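Local coordinates for protein CocE/NonD family hydrolase (Staphylococcus aureus subsp. aureus COL, PDB 3III) that probably hydrolyses ester or peptide bonds, as an alpha/beta-hydrolase related to cocaine esterase and the X-Pro dipeptidyl-peptidases of family S15, at residues V406-L411 with I471-H476; A89-L94 with F444-N449; V46-G51 with Y147-W152. All blocks are in the same frame, centred on the assembly; numbering follows the deposited sequence.

Contact 1. Residues V406-L411 with I471-H476; sequences VGNMNL and IAQPWH
Asn-410 and Asn-408, alternate residues on one face of strand 408-417, receive the loop 471-476 with their side chains. Asn-410 carries CG anti to its backbone N (chi1 -177°). Both ends of its amide meet the loop. ND2 donates to Ile-471 O at 3.1 Å with an N-H...O angle of 159°. The carbonyl oxygen lies nearly in the amide plane of Asn-410, whereas the donor stands 51° above the plane of the accepting carbonyl. On the other branch, Asn-410 OD1 rests 3.7 Å from CG of the Pro-474 ring. ND2 also donates to Glu-493 OE1, which helps fix the amide's rotation.

The Asn-408 amide lies almost parallel in plane to that of Gln-473, yet the two side chains meet without a bond: Asn-408 OD1 touches Gln-473 CG at 3.6 Å. The Gln-473 chain is extended beyond CG, and its NE2 is spent on Glu-280 and Glu-495. Between these contacts Ala-472 O sits 3.3 Å from Asn-408 CB. The backbone Asn-408 O is buried here with no partner in the model.

The strand pairs with 490-503 and 553-559, and Met-409, a selenomethionine, packs on Ile-556 and Pro-557. Beyond the loop lies helix 275-284, where Trp-475 makes a cation-pi contact with Arg-276.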
loop_
_atom_site.group_PDB
_atom_site.type_symbol
_atom_site.label_atom_id
_atom_site.label_comp_id
_atom_site.label_asym_id
_atom_site.label_seq_id
_atom_site.Cartn_x
_atom_site.Cartn_y
_atom_site.Cartn_z
ATOM N N VAL A 406 0.704 -9.703 -15.680
ATOM C CA VAL A 406 1.239 -8.642 -14.838
ATOM C C VAL A 406 0.472 -7.368 -15.070
ATOM O O VAL A 406 0.583 -6.752 -16.115
ATOM C CB VAL A 406 2.736 -8.426 -15.077
ATOM C CG1 VAL A 406 3.286 -7.263 -14.174
ATOM C CG2 VAL A 406 3.563 -9.705 -14.809
ATOM N N GLY A 407 -0.245 -6.939 -14.051
ATOM C CA GLY A 407 -1.049 -5.763 -14.125
ATOM C C GLY A 407 -2.437 -5.915 -13.522
ATOM O O GLY A 407 -2.672 -6.787 -12.637
ATOM N N ASN A 408 -3.340 -5.018 -13.929
ATOM C CA ASN A 408 -4.736 -5.042 -13.488
ATOM C C ASN A 408 -5.499 -6.114 -14.235
ATOM O O ASN A 408 -5.115 -6.482 -15.324
ATOM C CB ASN A 408 -5.396 -3.675 -13.716
ATOM C CG ASN A 408 -5.016 -2.627 -12.635
ATOM O OD1 ASN A 408 -5.685 -2.527 -11.588
ATOM N ND2 ASN A 408 -4.009 -1.802 -12.925
HETATM N N MSE A 409 -6.569 -6.631 -13.626
HETATM C CA MSE A 409 -7.550 -7.453 -14.341
HETATM C C MSE A 409 -8.904 -6.904 -14.024
HETATM O O MSE A 409 -9.115 -6.313 -12.956
HETATM C CB MSE A 409 -7.486 -8.900 -13.880
HETATM C CG MSE A 409 -6.076 -9.465 -13.785
HETATM SE SE MSE A 409 -6.152 -11.471 -13.686
HETATM C CE MSE A 409 -4.373 -11.778 -12.744
ATOM N N ASN A 410 -9.822 -7.147 -14.944
ATOM C CA ASN A 410 -11.164 -6.584 -14.907
ATOM C C ASN A 410 -12.115 -7.751 -15.045
ATOM O O ASN A 410 -12.093 -8.482 -16.070
ATOM C CB ASN A 410 -11.358 -5.550 -16.058
ATOM C CG ASN A 410 -12.719 -4.882 -16.017
ATOM O OD1 ASN A 410 -13.558 -5.208 -15.177
ATOM N ND2 ASN A 410 -12.944 -3.910 -16.914
ATOM N N LEU A 411 -12.950 -7.918 -14.033
ATOM C CA LEU A 411 -13.982 -8.942 -14.087
ATOM C C LEU A 411 -15.343 -8.312 -14.376
ATOM O O LEU A 411 -15.908 -7.629 -13.507
ATOM C CB LEU A 411 -14.002 -9.741 -12.780
ATOM C CG LEU A 411 -15.094 -10.805 -12.735
ATOM C CD1 LEU A 411 -14.904 -11.801 -13.898
ATOM C CD2 LEU A 411 -15.088 -11.526 -11.338
ATOM N N ILE A 471 -9.755 -0.604 -20.038
ATOM C CA ILE A 471 -10.228 -1.957 -20.252
ATOM C C ILE A 471 -9.791 -2.917 -19.141
ATOM O O ILE A 471 -10.508 -3.868 -18.828
ATOM C CB ILE A 471 -9.811 -2.524 -21.622
ATOM C CG1 ILE A 471 -10.498 -3.867 -21.861
ATOM C CG2 ILE A 471 -8.311 -2.680 -21.781
ATOM C CD1 ILE A 471 -10.859 -4.121 -23.351
ATOM N N ALA A 472 -8.628 -2.673 -18.535
ATOM C CA ALA A 472 -8.158 -3.550 -17.451
ATOM C C ALA A 472 -8.490 -3.081 -16.031
ATOM O O ALA A 472 -8.413 -3.856 -15.051
ATOM C CB ALA A 472 -6.664 -3.776 -17.585
ATOM N N GLN A 473 -8.750 -1.799 -15.896
ATOM C CA GLN A 473 -8.982 -1.203 -14.596
ATOM C C GLN A 473 -10.208 -0.354 -14.615
ATOM O O GLN A 473 -10.158 0.804 -15.062
ATOM C CB GLN A 473 -7.790 -0.339 -14.147
ATOM C CG GLN A 473 -7.925 0.127 -12.682
ATOM C CD GLN A 473 -6.905 1.196 -12.284
ATOM O OE1 GLN A 473 -6.020 1.553 -13.052
ATOM N NE2 GLN A 473 -7.038 1.703 -11.073
ATOM N N PRO A 474 -11.321 -0.906 -14.101
ATOM C CA PRO A 474 -12.506 -0.071 -13.953
ATOM C C PRO A 474 -12.284 0.970 -12.835
ATOM O O PRO A 474 -11.526 0.715 -11.893
ATOM C CB PRO A 474 -13.620 -1.074 -13.631
ATOM C CG PRO A 474 -12.951 -2.260 -13.101
ATOM C CD PRO A 474 -11.542 -2.278 -13.633
ATOM N N TRP A 475 -12.882 2.132 -13.010
ATOM C CA TRP A 475 -12.875 3.199 -12.036
ATOM C C TRP A 475 -14.305 3.611 -11.775
ATOM O O TRP A 475 -15.014 4.064 -12.692
ATOM C CB TRP A 475 -12.073 4.371 -12.557
ATOM C CG TRP A 475 -11.587 5.336 -11.491
ATOM C CD1 TRP A 475 -12.329 6.199 -10.777
ATOM C CD2 TRP A 475 -10.224 5.559 -11.112
ATOM N NE1 TRP A 475 -11.525 6.961 -9.933
ATOM C CE2 TRP A 475 -10.224 6.549 -10.110
ATOM C CE3 TRP A 475 -9.001 4.996 -11.515
ATOM C CZ2 TRP A 475 -9.058 7.017 -9.541
ATOM C CZ3 TRP A 475 -7.830 5.446 -10.912
ATOM C CH2 TRP A 475 -7.879 6.453 -9.935
ATOM N N HIS A 476 -14.714 3.516 -10.508
ATOM C CA HIS A 476 -16.106 3.775 -10.114
ATOM C C HIS A 476 -16.198 5.163 -9.539
ATOM O O HIS A 476 -15.341 5.553 -8.778
ATOM C CB HIS A 476 -16.561 2.724 -9.137
ATOM C CG HIS A 476 -16.506 1.343 -9.719
ATOM N ND1 HIS A 476 -15.475 0.467 -9.460
ATOM C CD2 HIS A 476 -17.303 0.729 -10.624
ATOM C CE1 HIS A 476 -15.661 -0.650 -10.149
ATOM N NE2 HIS A 476 -16.767 -0.517 -10.868
#

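Contact 2. Residues A89-L94 with F444-N449; sequences ALWPTL and FNHIEN
Thr-93 has chi1 near 58°, which puts OG1 in the crowded position between backbone N and carbonyl carbon, and His-446 has chi1 -68°, which sets CG anti to its carbonyl carbon; the hydroxyl and the imidazole both lie at the contact. Thr-93 OG1 donates to His-446 O at 2.6 Å, lying in the plane of that carbonyl. Ser-523 OG gives the same oxygen a second hydrogen bond and also receives Trp-91 NE1.

The imidazole is held by both nitrogens. His-446 ND1 donates to Asn-445 OD1 at 3.0 Å, exactly in the ring plane, so this bond fixes the rotation of the ring and places the proton on ND1. His-446 NE2 reaches a water at 2.9 Å, and the same water donates to Leu-94 O. Leu-94 CD2 stands 3.9 Å from the imidazole centroid, only 7° off the ring normal, a clear CH-pi contact. The same methyl also lies over the centre of the Trp-91 indole, 3.7 Å above its plane, and so fills the angle between two oblique rings. At the rim of that indole, Trp-91 CZ2 is 3.7 Å from Asn-445 OD1, the amide set at a steep angle to the ring. Asn-445 follows a cis peptide, and its ND2 donates to Thr-529 O.

His-446 and Ile-447 form a G1 beta bulge opposite Asp-443. The arrangement is an interdomain seam, joining the catalytic alpha/beta-hydrolase part to the C-terminal beta domain beside a bound palmitic acid that touches Trp-91.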
loop_
_atom_site.group_PDB
_atom_site.type_symbol
_atom_site.label_atom_id
_atom_site.label_comp_id
_atom_site.label_asym_id
_atom_site.label_seq_id
_atom_site.Cartn_x
_atom_site.Cartn_y
_atom_site.Cartn_z
ATOM N N ALA A 89 6.096 -14.908 18.318
ATOM C CA ALA A 89 4.993 -15.781 18.668
ATOM C C ALA A 89 3.646 -15.122 18.367
ATOM O O ALA A 89 2.674 -15.812 18.033
ATOM C CB ALA A 89 5.058 -16.213 20.123
ATOM N N LEU A 90 3.598 -13.803 18.450
ATOM C CA LEU A 90 2.324 -13.091 18.350
ATOM C C LEU A 90 1.934 -12.718 16.935
ATOM O O LEU A 90 0.743 -12.663 16.623
ATOM C CB LEU A 90 2.370 -11.843 19.229
ATOM C CG LEU A 90 2.503 -12.119 20.751
ATOM C CD1 LEU A 90 2.508 -10.773 21.498
ATOM C CD2 LEU A 90 1.398 -13.005 21.286
ATOM N N TRP A 91 2.920 -12.476 16.072
ATOM C CA TRP A 91 2.649 -12.171 14.662
ATOM C C TRP A 91 3.784 -12.837 13.842
ATOM O O TRP A 91 4.708 -12.172 13.427
ATOM C CB TRP A 91 2.589 -10.667 14.405
ATOM C CG TRP A 91 1.883 -10.326 13.075
ATOM C CD1 TRP A 91 1.448 -11.233 12.129
ATOM C CD2 TRP A 91 1.502 -9.024 12.565
ATOM N NE1 TRP A 91 0.842 -10.573 11.089
ATOM C CE2 TRP A 91 0.897 -9.226 11.309
ATOM C CE3 TRP A 91 1.655 -7.710 13.025
ATOM C CZ2 TRP A 91 0.380 -8.180 10.549
ATOM C CZ3 TRP A 91 1.164 -6.667 12.250
ATOM C CH2 TRP A 91 0.537 -6.904 11.031
ATOM N N PRO A 92 3.732 -14.170 13.694
ATOM C CA PRO A 92 4.854 -14.958 13.182
ATOM C C PRO A 92 5.187 -14.727 11.736
ATOM O O PRO A 92 6.345 -14.931 11.326
ATOM C CB PRO A 92 4.418 -16.407 13.442
ATOM C CG PRO A 92 2.985 -16.348 13.700
ATOM C CD PRO A 92 2.694 -15.035 14.276
ATOM N N THR A 93 4.230 -14.216 10.987
ATOM C CA THR A 93 4.356 -14.061 9.537
ATOM C C THR A 93 4.897 -12.696 9.112
ATOM O O THR A 93 4.870 -12.333 7.934
ATOM C CB THR A 93 2.990 -14.244 8.927
ATOM O OG1 THR A 93 2.079 -13.280 9.494
ATOM C CG2 THR A 93 2.449 -15.701 9.145
ATOM N N LEU A 94 5.302 -11.868 10.072
ATOM C CA LEU A 94 5.888 -10.541 9.776
ATOM C C LEU A 94 7.196 -10.568 9.014
ATOM O O LEU A 94 7.559 -9.568 8.386
ATOM C CB LEU A 94 6.095 -9.709 11.045
ATOM C CG LEU A 94 4.896 -8.906 11.516
ATOM C CD1 LEU A 94 5.278 -8.255 12.853
ATOM C CD2 LEU A 94 4.470 -7.871 10.450
ATOM N N PHE A 444 -2.594 -9.879 2.022
ATOM C CA PHE A 444 -2.810 -8.940 3.164
ATOM C C PHE A 444 -3.531 -9.647 4.346
ATOM O O PHE A 444 -4.459 -10.422 4.139
ATOM C CB PHE A 444 -3.606 -7.755 2.690
ATOM C CG PHE A 444 -3.726 -6.661 3.715
ATOM C CD1 PHE A 444 -4.938 -6.411 4.290
ATOM C CD2 PHE A 444 -2.628 -5.915 4.087
ATOM C CE1 PHE A 444 -5.077 -5.366 5.220
ATOM C CE2 PHE A 444 -2.736 -4.918 5.007
ATOM C CZ PHE A 444 -3.973 -4.674 5.598
ATOM N N ASN A 445 -3.175 -9.371 5.587
ATOM C CA ASN A 445 -2.059 -8.562 6.018
ATOM C C ASN A 445 -1.014 -9.543 6.567
ATOM O O ASN A 445 -1.173 -10.131 7.678
ATOM C CB ASN A 445 -2.588 -7.520 7.069
ATOM C CG ASN A 445 -1.532 -6.566 7.547
ATOM O OD1 ASN A 445 -0.355 -6.738 7.189
ATOM N ND2 ASN A 445 -1.904 -5.587 8.408
ATOM N N HIS A 446 0.072 -9.718 5.801
ATOM C CA HIS A 446 1.112 -10.735 6.087
ATOM C C HIS A 446 0.521 -12.135 6.299
ATOM O O HIS A 446 0.898 -12.832 7.222
ATOM C CB HIS A 446 1.994 -10.338 7.280
ATOM C CG HIS A 446 2.863 -9.154 6.990
ATOM N ND1 HIS A 446 2.350 -7.880 6.886
ATOM C CD2 HIS A 446 4.184 -9.057 6.728
ATOM C CE1 HIS A 446 3.330 -7.054 6.558
ATOM N NE2 HIS A 446 4.457 -7.742 6.458
ATOM N N ILE A 447 -0.460 -12.496 5.485
ATOM C CA ILE A 447 -0.943 -13.876 5.465
ATOM C C ILE A 447 -0.158 -14.651 4.411
ATOM O O ILE A 447 0.403 -14.064 3.507
ATOM C CB ILE A 447 -2.481 -14.006 5.228
ATOM C CG1 ILE A 447 -2.899 -13.547 3.805
ATOM C CG2 ILE A 447 -3.225 -13.242 6.347
ATOM C CD1 ILE A 447 -4.475 -13.819 3.528
ATOM N N GLU A 448 -0.015 -15.945 4.630
ATOM C CA GLU A 448 0.746 -16.804 3.693
ATOM C C GLU A 448 -0.139 -17.744 2.890
ATOM O O GLU A 448 0.360 -18.419 1.975
ATOM C CB GLU A 448 1.824 -17.577 4.446
ATOM C CG GLU A 448 2.801 -16.603 5.141
ATOM C CD GLU A 448 4.023 -17.238 5.738
ATOM O OE1 GLU A 448 4.142 -18.494 5.791
ATOM O OE2 GLU A 448 4.910 -16.449 6.184
ATOM N N ASN A 449 -1.430 -17.778 3.211
ATOM C CA ASN A 449 -2.419 -18.590 2.426
ATOM C C ASN A 449 -3.274 -17.742 1.509
ATOM O O ASN A 449 -4.449 -18.043 1.290
ATOM C CB ASN A 449 -3.333 -19.397 3.384
ATOM C CG ASN A 449 -4.231 -18.497 4.253
ATOM O OD1 ASN A 449 -3.895 -17.352 4.520
ATOM N ND2 ASN A 449 -5.417 -19.007 4.613
HETATM O O HOH W 1 7.262 -7.439 6.936
#

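Contact 3. Residues V46-G51 with Y147-W152; sequences VEMRDG and YEVIEW
Glu-148 reaches from its helix into the turn that follows strand 36-47, meeting Met-48 and Arg-49. At its base, Glu-148 CB lies 3.8 Å from CE of Met-48, a selenomethionine whose chain is bent at chi2 and chi3, with SE almost as near. CG points anti to the carbonyl carbon (chi1 -65°), and the chain then runs extended to CD, 3.4 Å from Arg-49 N. Glu-148 OE1 accepts from a water at 2.6 Å, which also donates to Glu-47 O. Glu-148 OE2 takes Arg-49 N at 2.8 Å on its syn lone pair, and accepts from another water that is hydrogen-bonded by Arg-49 NH2.

The receiving backbone is a type I beta turn from Met-48 to Gly-51, closed by Gly-51 N to Met-48 O, and it connects strands 36-47 and 53-60 of the mixed sheet of the alpha/beta-hydrolase fold, with helix 140-154 packed on that sheet.

Arg-49 NE forms a salt bridge to the same Glu-148 OE2, at 3.1 Å and 172°; the oxygen lies in the guanidinium plane, while NE stands 73° above the carboxylate plane. Arg-49 has a second acidic partner, Glu-144 OE1, which it reaches through NH2.

Trp-152, one helical turn beyond Glu-148, takes Val-46 CG2 over the face of its six-membered ring, 3.8 Å from the centroid. Val-46 CG1 lies 3.9 Å from Trp-152 CB and, more loosely, 4.3 Å from Val-149 CG2.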
loop_
_atom_site.group_PDB
_atom_site.type_symbol
_atom_site.label_atom_id
_atom_site.label_comp_id
_atom_site.label_asym_id
_atom_site.label_seq_id
_atom_site.Cartn_x
_atom_site.Cartn_y
_atom_site.Cartn_z
ATOM N N VAL A 46 9.606 22.271 16.063
ATOM C CA VAL A 46 9.464 23.175 14.930
ATOM C C VAL A 46 8.105 23.852 15.064
ATOM O O VAL A 46 7.069 23.203 15.346
ATOM C CB VAL A 46 9.525 22.425 13.582
ATOM C CG1 VAL A 46 9.340 23.394 12.406
ATOM C CG2 VAL A 46 10.791 21.683 13.437
ATOM N N GLU A 47 8.070 25.157 14.871
ATOM C CA GLU A 47 6.817 25.904 15.113
ATOM C C GLU A 47 6.078 26.119 13.801
ATOM O O GLU A 47 6.664 26.648 12.851
ATOM C CB GLU A 47 7.099 27.254 15.804
ATOM C CG GLU A 47 5.851 27.947 16.272
ATOM C CD GLU A 47 6.128 29.249 16.956
ATOM O OE1 GLU A 47 7.204 29.397 17.504
ATOM O OE2 GLU A 47 5.247 30.113 16.989
HETATM N N MSE A 48 4.797 25.717 13.765
HETATM C CA MSE A 48 3.937 25.890 12.613
HETATM C C MSE A 48 3.435 27.332 12.491
HETATM O O MSE A 48 3.498 28.138 13.461
HETATM C CB MSE A 48 2.747 24.942 12.679
HETATM C CG MSE A 48 3.075 23.487 12.887
HETATM SE SE MSE A 48 4.060 22.712 11.364
HETATM C CE MSE A 48 5.944 23.160 11.972
ATOM N N ARG A 49 2.857 27.645 11.334
ATOM C CA ARG A 49 2.348 29.014 11.081
ATOM C C ARG A 49 1.333 29.423 12.131
ATOM O O ARG A 49 1.309 30.559 12.520
ATOM C CB ARG A 49 1.694 29.155 9.706
ATOM C CG ARG A 49 2.683 29.427 8.524
ATOM C CD ARG A 49 2.054 29.009 7.168
ATOM N NE ARG A 49 1.563 27.630 7.233
ATOM C CZ ARG A 49 0.513 27.142 6.569
ATOM N NH1 ARG A 49 -0.178 27.910 5.721
ATOM N NH2 ARG A 49 0.141 25.888 6.769
ATOM N N ASP A 50 0.521 28.501 12.616
ATOM C CA ASP A 50 -0.455 28.845 13.659
ATOM C C ASP A 50 0.073 28.853 15.105
ATOM O O ASP A 50 -0.704 29.091 16.031
ATOM C CB ASP A 50 -1.701 27.970 13.568
ATOM C CG ASP A 50 -1.467 26.544 14.010
ATOM O OD1 ASP A 50 -0.343 26.137 14.344
ATOM O OD2 ASP A 50 -2.448 25.801 14.015
ATOM N N GLY A 51 1.376 28.619 15.287
ATOM C CA GLY A 51 1.999 28.576 16.617
ATOM C C GLY A 51 2.110 27.178 17.195
ATOM O O GLY A 51 2.800 26.979 18.159
ATOM N N TYR A 147 5.239 19.955 5.270
ATOM C CA TYR A 147 5.917 20.906 4.435
ATOM C C TYR A 147 6.734 21.897 5.264
ATOM O O TYR A 147 7.902 22.165 4.923
ATOM C CB TYR A 147 4.888 21.639 3.608
ATOM C CG TYR A 147 5.328 22.711 2.620
ATOM C CD1 TYR A 147 5.916 23.925 3.025
ATOM C CD2 TYR A 147 4.990 22.581 1.289
ATOM C CE1 TYR A 147 6.207 24.931 2.087
ATOM C CE2 TYR A 147 5.298 23.578 0.355
ATOM C CZ TYR A 147 5.887 24.729 0.751
ATOM O OH TYR A 147 6.157 25.683 -0.207
ATOM N N GLU A 148 6.136 22.440 6.336
ATOM C CA GLU A 148 6.899 23.364 7.188
ATOM C C GLU A 148 8.184 22.731 7.781
ATOM O O GLU A 148 9.261 23.404 7.876
ATOM C CB GLU A 148 6.018 23.992 8.291
ATOM C CG GLU A 148 4.898 24.890 7.793
ATOM C CD GLU A 148 4.429 25.920 8.820
ATOM O OE1 GLU A 148 5.282 26.740 9.193
ATOM O OE2 GLU A 148 3.234 25.907 9.232
ATOM N N VAL A 149 8.107 21.464 8.169
ATOM C CA VAL A 149 9.239 20.809 8.770
ATOM C C VAL A 149 10.345 20.568 7.713
ATOM O O VAL A 149 11.552 20.711 8.029
ATOM C CB VAL A 149 8.849 19.505 9.543
ATOM C CG1 VAL A 149 10.075 18.889 10.213
ATOM C CG2 VAL A 149 7.727 19.817 10.631
ATOM N N ILE A 150 9.951 20.214 6.483
ATOM C CA ILE A 150 10.903 20.050 5.373
ATOM C C ILE A 150 11.668 21.325 5.152
ATOM O O ILE A 150 12.895 21.315 5.074
ATOM C CB ILE A 150 10.202 19.585 4.048
ATOM C CG1 ILE A 150 9.702 18.158 4.225
ATOM C CG2 ILE A 150 11.126 19.754 2.852
ATOM C CD1 ILE A 150 8.730 17.690 3.162
ATOM N N GLU A 151 10.948 22.441 5.063
ATOM C CA GLU A 151 11.565 23.731 4.782
ATOM C C GLU A 151 12.420 24.222 5.939
ATOM O O GLU A 151 13.444 24.847 5.714
ATOM C CB GLU A 151 10.499 24.750 4.360
ATOM C CG GLU A 151 9.817 24.357 3.028
ATOM C CD GLU A 151 10.822 24.107 1.880
ATOM O OE1 GLU A 151 11.567 25.074 1.549
ATOM O OE2 GLU A 151 10.879 22.973 1.325
ATOM N N TRP A 152 12.020 23.921 7.169
ATOM C CA TRP A 152 12.819 24.244 8.347
ATOM C C TRP A 152 14.169 23.484 8.347
ATOM O O TRP A 152 15.226 24.083 8.580
ATOM C CB TRP A 152 12.032 23.896 9.595
ATOM C CG TRP A 152 12.830 24.016 10.867
ATOM C CD1 TRP A 152 12.986 25.130 11.637
ATOM C CD2 TRP A 152 13.569 22.988 11.489
ATOM N NE1 TRP A 152 13.786 24.843 12.714
ATOM C CE2 TRP A 152 14.159 23.534 12.638
ATOM C CE3 TRP A 152 13.784 21.636 11.194
ATOM C CZ2 TRP A 152 14.957 22.775 13.497
ATOM C CZ3 TRP A 152 14.553 20.889 12.056
ATOM C CH2 TRP A 152 15.145 21.469 13.185
HETATM O O HOH W 2 5.889 28.533 10.984
HETATM O O HOH W 3 1.217 24.272 9.241
#

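How the contacts relate
Contact 3 lies within the catalytic alpha/beta-hydrolase part, contact 1 within the C-terminal beta domain, and contact 2 joins the two. Contacts 1 and 3 lie on opposite sides of the chain's centre, their centres 41 Å apart; contact 2 is 28 Å from contact 1 and 38 Å from contact 3, centre to centre. None touches another: even contacts 1 and 2 keep about 15 Å between nearest atoms. Only contact 2 reaches a ligand, the side chain of Trp-91 coming to about 4 Å from palmitic acid. In this fold the nucleophile is expected between strand 162-168 and helix 170-179, the helix touched by Tyr-147 and Ile-150.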